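Local structure of mannose-6-phosphate isomerase (Bacillus subtilis, 1QWR) at residues Y169-S172 against G173-H176. The protein catalyses the reversible isomerisation of D-mannose 6-phosphate to D-fructose 6-phosphate, using one zinc ion per subunit. Numbering follows the deposited sequence.
Sequences YVPS and GTLH. With ZN (zinc ion), chain E.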
loop_
_atom_site.group_PDB
_atom_site.type_symbol
_atom_site.label_atom_id
_atom_site.label_comp_id
_atom_site.label_asym_id
_atom_site.label_seq_id
_atom_site.Cartn_x
_atom_site.Cartn_y
_atom_site.Cartn_z
ATOM N N TYR A 169 8.563 -6.661 2.406
ATOM C CA TYR A 169 7.325 -7.393 2.639
ATOM C C TYR A 169 7.131 -7.389 4.154
ATOM O O TYR A 169 8.079 -7.664 4.904
ATOM C CB TYR A 169 7.470 -8.812 2.106
ATOM C CG TYR A 169 6.208 -9.618 2.187
ATOM C CD1 TYR A 169 5.152 -9.369 1.324
ATOM C CD2 TYR A 169 6.084 -10.659 3.100
ATOM C CE1 TYR A 169 3.994 -10.148 1.355
ATOM C CE2 TYR A 169 4.934 -11.441 3.142
ATOM C CZ TYR A 169 3.896 -11.181 2.258
ATOM O OH TYR A 169 2.797 -11.996 2.241
ATOM N N VAL A 170 5.919 -7.068 4.605
ATOM C CA VAL A 170 5.623 -6.958 6.040
ATOM C C VAL A 170 4.474 -7.864 6.454
ATOM O O VAL A 170 3.317 -7.452 6.487
ATOM C CB VAL A 170 5.258 -5.505 6.413
ATOM C CG1 VAL A 170 5.256 -5.341 7.947
ATOM C CG2 VAL A 170 6.233 -4.533 5.766
ATOM N N PRO A 171 4.785 -9.126 6.784
ATOM C CA PRO A 171 3.753 -10.081 7.193
ATOM C C PRO A 171 3.013 -9.542 8.409
ATOM O O PRO A 171 3.609 -8.854 9.236
ATOM C CB PRO A 171 4.556 -11.327 7.553
ATOM C CG PRO A 171 5.794 -11.209 6.707
ATOM C CD PRO A 171 6.119 -9.748 6.771
ATOM N N SER A 172 1.723 -9.838 8.525
ATOM C CA SER A 172 0.988 -9.396 9.702
ATOM C C SER A 172 1.730 -10.058 10.878
ATOM O O SER A 172 2.318 -11.151 10.724
ATOM C CB SER A 172 -0.453 -9.884 9.644
ATOM O OG SER A 172 -0.498 -11.293 9.504
ATOM N N GLY A 173 1.719 -9.390 12.027
ATOM C CA GLY A 173 2.417 -9.893 13.206
ATOM C C GLY A 173 3.800 -9.259 13.333
ATOM O O GLY A 173 4.497 -9.452 14.335
ATOM N N THR A 174 4.215 -8.508 12.314
ATOM C CA THR A 174 5.540 -7.878 12.326
ATOM C C THR A 174 5.508 -6.527 13.010
ATOM O O THR A 174 4.711 -5.670 12.647
ATOM C CB THR A 174 6.076 -7.659 10.882
ATOM O OG1 THR A 174 6.092 -8.911 10.188
ATOM C CG2 THR A 174 7.480 -7.067 10.898
ATOM N N LEU A 175 6.376 -6.331 14.005
ATOM C CA LEU A 175 6.458 -5.047 14.694
ATOM C C LEU A 175 7.217 -4.160 13.727
ATOM O O LEU A 175 8.285 -4.536 13.240
ATOM C CB LEU A 175 7.238 -5.189 16.003
ATOM C CG LEU A 175 7.249 -3.937 16.874
ATOM C CD1 LEU A 175 5.849 -3.640 17.394
ATOM C CD2 LEU A 175 8.225 -4.161 18.026
ATOM N N HIS A 176 6.679 -2.985 13.431
ATOM C CA HIS A 176 7.339 -2.129 12.456
ATOM C C HIS A 176 6.916 -0.668 12.529
ATOM O O HIS A 176 6.055 -0.281 13.323
ATOM C CB HIS A 176 7.015 -2.619 11.048
ATOM C CG HIS A 176 5.562 -2.491 10.703
ATOM N ND1 HIS A 176 4.600 -3.355 11.184
ATOM C CD2 HIS A 176 4.893 -1.540 10.012
ATOM C CE1 HIS A 176 3.408 -2.937 10.808
ATOM N NE2 HIS A 176 3.558 -1.837 10.098
HETATM ZN ZN ZN E . 1.908 -0.519 8.643
HETATM O O HOH W 1 -0.222 0.003 7.251
#
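Val170 lays its CG1 methyl over one face of the His176 imidazole, a CH-pi contact 4.0 Å from CG1 to the ring centroid, where a type II beta turn from Pro171 to Thr174 leads from strand 167-170 towards strand 176-178 beside the zinc site of this cupin-type isomerase. The case illustrates how a turn just ahead of a metal ligand can orient it, here through the carbonyl of its last residue, Thr174. His176 NE2 binds the zinc ion at 2.6 Å, a long distance for zinc-nitrogen coordination, and a water, His101 and Glu119 complete the site. At the other nitrogen, the N-H of ND1 points to Thr174 O (2.7 Å from ND1), nearly straight at 167° and in the ring plane, although it meets the carbonyl from above its plane. Gripped by metal at one nitrogen and by a backbone oxygen at the other, the ring has its rotation fixed; the bond to Thr174 O would also be expected to make NE2 a somewhat stronger donor to zinc. With CG1 anti to the backbone N (chi1 -168°), Val170 sets that methyl against both the ring and Thr174 CB, 3.8 Å from CG1. Further out, Trp121 meets the His176 ring, and the Val170 backbone is hydrogen-bonded to that of Glu119 on strand 119-126, which ties the strand bearing the methyl to another zinc ligand. The turn itself closes on Pro171 O, which accepts hydrogen bonds from the Thr174 N-H and, from the same face of its plane, the Thr174 hydroxyl. Gly173 takes a positive phi of 96°, where a CB would clash with Ser172 O. The hydroxyl bond is the shorter of the pair, with Thr174 OG1 2.7 Å from Pro171 O.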